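Local coordinates for putative lipoprotein (Bacteroides thetaiotaomicron, PDB 4Q1Z) that is of unknown function but is a two-domain, beta-rich putative lipoprotein of a gut bacterium, probably tethered to a membrane by a lipid anchor, at residues T259-G263 / G337-C341; V243-G247 / V297-K301; F131-Y135 / V385-A391. Residue numbers count along the deposited sequence, not the author numbering.

Contact 1 of 3, residues T259-G263 / G337-C341; sequences TSVFG and GATYC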
# COMPACT_ATOMS: atom_id res chain seq x y z
N THR A 259 8.90 -13.35 9.49
CA THR A 259 9.80 -12.29 9.03
C THR A 259 10.55 -11.77 10.32
O THR A 259 10.12 -12.04 11.43
CB THR A 259 9.05 -11.23 8.19
OG1 THR A 259 8.08 -10.52 8.96
CG2 THR A 259 8.39 -11.83 6.96
N SER A 260 11.71 -11.12 10.16
CA SER A 260 12.53 -10.61 11.27
C SER A 260 11.72 -9.82 12.32
O SER A 260 11.05 -8.83 11.97
CB SER A 260 13.66 -9.74 10.74
OG SER A 260 14.73 -9.65 11.66
N VAL A 261 11.78 -10.26 13.60
CA VAL A 261 11.12 -9.58 14.73
C VAL A 261 11.91 -8.24 15.00
O VAL A 261 11.42 -7.37 15.73
CB VAL A 261 10.95 -10.48 15.99
CG1 VAL A 261 10.08 -11.71 15.69
CG2 VAL A 261 12.30 -10.90 16.59
N PHE A 262 13.08 -8.07 14.35
CA PHE A 262 13.86 -6.83 14.40
C PHE A 262 13.48 -5.86 13.28
O PHE A 262 14.10 -4.83 13.16
CB PHE A 262 15.35 -7.13 14.23
CG PHE A 262 16.00 -7.86 15.37
CD1 PHE A 262 16.30 -7.20 16.56
CD2 PHE A 262 16.36 -9.19 15.24
CE1 PHE A 262 16.92 -7.87 17.62
CE2 PHE A 262 17.00 -9.87 16.29
CZ PHE A 262 17.28 -9.20 17.47
N GLY A 263 12.53 -6.21 12.44
CA GLY A 263 12.15 -5.42 11.28
C GLY A 263 12.65 -6.08 10.02
O GLY A 263 13.84 -6.40 9.88
N GLY A 337 12.02 -0.23 17.70
CA GLY A 337 13.15 -0.18 18.62
C GLY A 337 13.34 -1.31 19.58
O GLY A 337 14.28 -1.29 20.35
N ALA A 338 12.46 -2.29 19.55
CA ALA A 338 12.56 -3.46 20.43
C ALA A 338 11.86 -4.66 19.84
O ALA A 338 10.96 -4.50 19.02
CB ALA A 338 11.98 -3.14 21.79
N THR A 339 12.27 -5.86 20.28
CA THR A 339 11.60 -7.08 19.91
C THR A 339 10.60 -7.43 21.02
O THR A 339 10.84 -7.11 22.19
CB THR A 339 12.58 -8.23 19.63
OG1 THR A 339 13.30 -8.60 20.81
CG2 THR A 339 13.51 -7.93 18.48
N TYR A 340 9.51 -8.03 20.61
CA TYR A 340 8.50 -8.54 21.50
C TYR A 340 7.92 -7.51 22.42
O TYR A 340 7.73 -7.77 23.58
CB TYR A 340 9.01 -9.76 22.26
CG TYR A 340 9.43 -10.88 21.36
CD1 TYR A 340 8.51 -11.68 20.75
CD2 TYR A 340 10.75 -11.09 21.09
CE1 TYR A 340 8.90 -12.69 19.90
CE2 TYR A 340 11.14 -12.09 20.25
CZ TYR A 340 10.21 -12.88 19.65
OH TYR A 340 10.62 -13.87 18.83
N CYS A 341 7.63 -6.33 21.88
CA CYS A 341 7.06 -5.23 22.65
C CYS A 341 5.58 -4.99 22.31
O CYS A 341 4.93 -4.17 22.97
CB CYS A 341 7.89 -3.96 22.52
SG CYS A 341 7.99 -3.29 20.85
O HOH W 1 11.96 -4.78 16.47

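Contact 2 of 3, residues V243-G247 / V297-K301; sequences VFYQG and VYYAK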
# COMPACT_ATOMS: atom_id res chain seq x y z
N VAL A 243 5.56 -19.03 -3.86
CA VAL A 243 6.22 -18.84 -5.14
C VAL A 243 7.69 -19.27 -5.11
O VAL A 243 8.10 -20.03 -5.98
CB VAL A 243 6.07 -17.38 -5.68
CG1 VAL A 243 6.89 -17.17 -6.95
CG2 VAL A 243 4.60 -17.04 -5.93
N PHE A 244 8.49 -18.73 -4.18
CA PHE A 244 9.92 -18.98 -4.18
C PHE A 244 10.52 -18.94 -2.81
O PHE A 244 10.21 -18.07 -2.01
CB PHE A 244 10.63 -17.91 -5.06
CG PHE A 244 12.15 -17.87 -5.03
CD1 PHE A 244 12.83 -17.28 -3.98
CD2 PHE A 244 12.89 -18.36 -6.11
CE1 PHE A 244 14.23 -17.24 -3.97
CE2 PHE A 244 14.28 -18.26 -6.12
CZ PHE A 244 14.94 -17.74 -5.04
N TYR A 245 11.44 -19.86 -2.56
CA TYR A 245 12.26 -19.98 -1.37
C TYR A 245 13.44 -20.81 -1.75
O TYR A 245 13.26 -21.89 -2.30
CB TYR A 245 11.52 -20.54 -0.15
CG TYR A 245 12.35 -20.50 1.12
CD1 TYR A 245 12.75 -19.29 1.67
CD2 TYR A 245 12.76 -21.68 1.75
CE1 TYR A 245 13.53 -19.24 2.83
CE2 TYR A 245 13.55 -21.65 2.90
CZ TYR A 245 13.92 -20.42 3.45
OH TYR A 245 14.68 -20.36 4.60
N GLN A 246 14.64 -20.24 -1.58
CA GLN A 246 15.96 -20.82 -1.83
C GLN A 246 16.07 -21.53 -3.21
O GLN A 246 16.57 -22.66 -3.32
CB GLN A 246 16.34 -21.76 -0.66
CG GLN A 246 16.65 -20.94 0.59
CD GLN A 246 17.05 -21.74 1.79
OE1 GLN A 246 17.00 -22.98 1.81
NE2 GLN A 246 17.49 -21.03 2.82
N GLY A 247 15.63 -20.83 -4.25
CA GLY A 247 15.67 -21.31 -5.64
C GLY A 247 14.55 -22.26 -6.05
O GLY A 247 14.51 -22.67 -7.20
N VAL A 297 22.41 -20.63 -1.19
CA VAL A 297 21.19 -19.91 -0.86
C VAL A 297 20.96 -18.89 -2.00
O VAL A 297 21.80 -18.03 -2.28
CB VAL A 297 21.22 -19.29 0.57
CG1 VAL A 297 19.91 -18.59 0.89
CG2 VAL A 297 21.51 -20.37 1.62
N TYR A 298 19.84 -19.10 -2.69
CA TYR A 298 19.35 -18.39 -3.86
C TYR A 298 18.27 -17.43 -3.48
O TYR A 298 17.42 -17.72 -2.62
CB TYR A 298 18.84 -19.38 -4.93
CG TYR A 298 19.97 -20.01 -5.73
CD1 TYR A 298 20.49 -19.37 -6.85
CD2 TYR A 298 20.55 -21.21 -5.33
CE1 TYR A 298 21.55 -19.91 -7.56
CE2 TYR A 298 21.62 -21.76 -6.03
CZ TYR A 298 22.12 -21.11 -7.15
OH TYR A 298 23.18 -21.65 -7.86
N TYR A 299 18.34 -16.23 -4.10
CA TYR A 299 17.41 -15.13 -3.88
C TYR A 299 16.73 -14.79 -5.17
O TYR A 299 17.28 -15.05 -6.25
CB TYR A 299 18.17 -13.94 -3.29
CG TYR A 299 18.78 -14.29 -1.95
CD1 TYR A 299 17.97 -14.64 -0.86
CD2 TYR A 299 20.16 -14.39 -1.79
CE1 TYR A 299 18.53 -15.03 0.35
CE2 TYR A 299 20.72 -14.74 -0.57
CZ TYR A 299 19.90 -15.05 0.50
OH TYR A 299 20.43 -15.38 1.71
N ALA A 300 15.49 -14.31 -5.08
CA ALA A 300 14.73 -14.00 -6.31
C ALA A 300 14.99 -12.59 -6.71
O ALA A 300 14.97 -11.69 -5.87
CB ALA A 300 13.24 -14.22 -6.09
N LYS A 301 15.26 -12.38 -8.00
CA LYS A 301 15.52 -11.05 -8.56
C LYS A 301 14.19 -10.39 -8.83
O LYS A 301 13.48 -10.78 -9.75
CB LYS A 301 16.40 -11.12 -9.82
CG LYS A 301 17.86 -11.43 -9.51
CD LYS A 301 18.65 -11.41 -10.79
CE LYS A 301 19.85 -12.33 -10.72
NZ LYS A 301 20.63 -12.35 -11.99
O HOH W 2 15.67 -17.73 -0.46

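Contact 3 of 3, residues F131-Y135 / V385-A391; sequences FYEIY and VMRRNGA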
# COMPACT_ATOMS: atom_id res chain seq x y z
N PHE A 131 1.22 -9.41 11.03
CA PHE A 131 0.24 -9.09 9.99
C PHE A 131 0.69 -7.86 9.18
O PHE A 131 1.50 -7.05 9.64
CB PHE A 131 -1.20 -8.92 10.55
CG PHE A 131 -1.53 -7.58 11.17
CD1 PHE A 131 -2.03 -6.54 10.40
CD2 PHE A 131 -1.31 -7.36 12.53
CE1 PHE A 131 -2.34 -5.30 10.98
CE2 PHE A 131 -1.63 -6.12 13.11
CZ PHE A 131 -2.16 -5.11 12.33
N TYR A 132 0.15 -7.76 7.95
CA TYR A 132 0.41 -6.77 6.90
C TYR A 132 -0.91 -6.34 6.34
O TYR A 132 -1.66 -7.18 5.85
CB TYR A 132 1.27 -7.42 5.76
CG TYR A 132 2.45 -8.21 6.27
CD1 TYR A 132 2.33 -9.57 6.58
CD2 TYR A 132 3.67 -7.59 6.54
CE1 TYR A 132 3.39 -10.28 7.12
CE2 TYR A 132 4.73 -8.29 7.09
CZ TYR A 132 4.59 -9.65 7.36
OH TYR A 132 5.65 -10.36 7.87
N GLU A 133 -1.24 -5.06 6.48
CA GLU A 133 -2.50 -4.53 5.98
C GLU A 133 -2.21 -3.63 4.78
O GLU A 133 -1.46 -2.68 4.88
CB GLU A 133 -3.28 -3.81 7.08
CG GLU A 133 -4.61 -3.25 6.63
CD GLU A 133 -5.49 -2.66 7.71
OE1 GLU A 133 -5.33 -3.04 8.90
OE2 GLU A 133 -6.33 -1.80 7.37
N ILE A 134 -2.78 -4.02 3.63
CA ILE A 134 -2.71 -3.46 2.28
C ILE A 134 -3.99 -2.65 2.06
O ILE A 134 -5.05 -3.13 2.41
CB ILE A 134 -2.56 -4.70 1.32
CG1 ILE A 134 -1.15 -5.26 1.37
CG2 ILE A 134 -3.04 -4.49 -0.11
CD1 ILE A 134 -0.11 -4.17 1.36
N TYR A 135 -3.88 -1.41 1.55
CA TYR A 135 -5.02 -0.51 1.35
C TYR A 135 -5.12 -0.01 -0.10
O TYR A 135 -4.11 0.34 -0.71
CB TYR A 135 -4.88 0.70 2.31
CG TYR A 135 -5.98 1.75 2.30
CD1 TYR A 135 -7.16 1.56 3.01
CD2 TYR A 135 -5.77 3.00 1.72
CE1 TYR A 135 -8.15 2.55 3.06
CE2 TYR A 135 -6.75 3.99 1.75
CZ TYR A 135 -7.94 3.77 2.43
OH TYR A 135 -8.91 4.75 2.48
N VAL A 385 -3.47 -2.08 15.33
CA VAL A 385 -4.92 -2.06 15.12
C VAL A 385 -5.19 -2.59 13.72
O VAL A 385 -4.48 -2.23 12.79
CB VAL A 385 -5.56 -0.65 15.35
CG1 VAL A 385 -7.02 -0.61 14.90
CG2 VAL A 385 -5.46 -0.22 16.81
N MSE A 386 -6.22 -3.45 13.58
CA MSE A 386 -6.65 -3.97 12.27
C MSE A 386 -7.81 -3.12 11.74
O MSE A 386 -8.80 -2.92 12.46
CB MSE A 386 -7.05 -5.43 12.37
CG MSE A 386 -5.88 -6.38 12.15
SE MSE A 386 -6.35 -8.12 12.80
CE MSE A 386 -7.53 -8.78 11.43
N ARG A 387 -7.67 -2.61 10.48
CA ARG A 387 -8.65 -1.77 9.80
C ARG A 387 -8.82 -0.43 10.58
O ARG A 387 -9.93 0.05 10.82
CB ARG A 387 -10.00 -2.51 9.58
CG ARG A 387 -9.89 -3.69 8.61
CD ARG A 387 -11.16 -4.50 8.53
NE ARG A 387 -10.90 -5.81 7.94
CZ ARG A 387 -10.84 -6.95 8.62
NH1 ARG A 387 -11.08 -6.97 9.93
NH2 ARG A 387 -10.57 -8.09 8.00
N ARG A 388 -7.68 0.18 10.95
CA ARG A 388 -7.64 1.47 11.65
C ARG A 388 -8.21 2.56 10.73
O ARG A 388 -8.11 2.42 9.50
CB ARG A 388 -6.19 1.80 12.07
CG ARG A 388 -6.06 2.95 13.07
CD ARG A 388 -4.66 3.52 13.15
NE ARG A 388 -3.69 2.52 13.59
CZ ARG A 388 -3.35 2.29 14.85
NH1 ARG A 388 -3.91 2.99 15.84
NH2 ARG A 388 -2.46 1.36 15.15
N ASN A 389 -8.81 3.62 11.32
CA ASN A 389 -9.43 4.77 10.64
C ASN A 389 -10.49 4.32 9.64
O ASN A 389 -10.52 4.83 8.51
CB ASN A 389 -8.41 5.69 9.93
CG ASN A 389 -7.14 5.96 10.67
OD1 ASN A 389 -7.13 6.25 11.88
ND2 ASN A 389 -6.03 5.95 9.95
N GLY A 390 -11.32 3.36 10.05
CA GLY A 390 -12.43 2.84 9.26
C GLY A 390 -12.11 2.25 7.91
O GLY A 390 -12.88 2.45 6.97
N ALA A 391 -11.01 1.52 7.78
CA ALA A 391 -10.73 0.81 6.53
C ALA A 391 -11.79 -0.31 6.38
O ALA A 391 -12.17 -0.93 7.38
CB ALA A 391 -9.32 0.25 6.55
O HOH W 3 -4.86 -0.62 10.27

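Contact 1 of 3, residues T259-G263 / G337-C341
Two irregular loops can meet without sharing one direct hydrogen bond, as the approach of 259-263 to 337-341 illustrates. At the start of the first loop, Thr259 and Ser260 turn to other partners: Thr259 OG1 probably hydrogen bonds with the hydroxyl of Tyr132, and Ser260 OG hydrogen bonds with that of Thr156. Ser260 also opens a type I beta turn, closed by Gly263 N donating to Ser260 O at 3.0 Å, and this turn presents the next two residues to 337-341. Val261 points at Thr339, the CA atoms of the two being 5.8 Å apart and their CG2 methyls 3.7 Å; Val261 CG2 also lies 4.0 Å from Tyr340 CE2. Water 1, 2.7 Å from Val261 O and 2.8 Å from Ala338 O, bridges two carbonyl oxygens that cannot bond to each other directly. Phe262 leaves the backbone sideways, yet its ring reaches Thr339, whose CG2 sits over one face, 3.8 Å from the centroid, in a CH-pi contact. At the backbone angles of Gly263 a CB would be jammed against Phe262 O. This is a surface loop-loop contact: a type I turn just ahead of strand 265-269 meets the loop leading into strand 344-347.

Contact 2 of 3, residues V243-G247 / V297-K301
Phe244 lays one face of its ring against the methyl group of Ala300, whose CB stands 3.7 Å from the ring centroid and only 10° off the normal, a well-centred CH-pi contact. The rim of the same ring runs along the opposing backbone: Phe244 CE1 is 3.4 Å from Ala300 N, and Phe244 CZ is 3.5 Å from Tyr298 O, which lies near the ring plane. Both Phe244 and Ala300 also touch Val178 and Pro279. No direct hydrogen bond joins 243-247 to 297-301; strand 238-245 belongs to the large mixed sheet, strand 299-303 to a small antiparallel one. A classic beta bulge puts Val243 and Phe244 together opposite Val178, on strand 177-180. Farther along, the two segments draw closer, from 7.2 Å between the CA atoms of Phe244 and Ala300 to 4.6 Å between those of Gln246 and Tyr298. There Gln246 CA makes a CA-H...O contact of 3.5 Å with Tyr298 O, and water 2 bridges the same pair, accepting from Gln246 N at 2.9 Å and donating to Tyr298 O at 2.8 Å. Gly247 N approaches Tyr298 CB to 3.6 Å, where a beta carbon on the glycine would be crowded.

Contact 3 of 3, residues F131-Y135 / V385-A391
Segment 131-135, on strand 131-136, is extended, whereas 385-391 is an irregular loop whose backbone stays well clear of it, with CA atoms 7.6 Å apart at Glu133 and Met386 and 7.8 Å at Tyr135 and Ala391. Side chains must therefore span the gap, and alternation along the strand sends Phe131, Glu133 and Tyr135 toward the loop. Glu133 carries the polar link: Arg387 N donates to Glu133 OE1 at 2.9 Å, nearly in line at 171°, while water 3 lies 2.8 Å from Glu133 OE1 and accepts from Arg388 N at 3.0 Å. Through one direct amide bond and one water-mediated link, the carboxylate joins the loop after strand 378-382 to the large mixed sheet, and Glu133 OE2 is bound in turn by Ser195 and Lys111. Selenomethionine 386 (Met386) sets CG over one face of the Phe131 ring, 4.1 Å from its centroid, with SE at 5.0 Å in a Met-aromatic contact. Ala391 CB lies 3.7 Å from Glu133 OE2 and 4.3 Å from Tyr135 CE1.

Overall arrangement
All three contacts involve the larger, C-terminal part of the chain, beyond the seven-stranded sheet of the N-terminal part. Contact 3 closes a long loop of chain, from strand 131-136 to the residues after strand 378-382, and contacts 1 and 2 are nested inside it; the segments of these two alternate along the sequence. Contacts 2 and 3 both reach the eleven-stranded mixed sheet, with centres about 29 Å apart. The centre of contact 1 lies about 24 Å from that of contact 2, without touch, and about 19 Å from that of contact 3, to which the probable Thr259-Tyr132 hydrogen bond joins it. Sequence-distant loops and strands thereby meet around the eleven-stranded sheet and the small three-stranded sheet, in a domain almost devoid of helix.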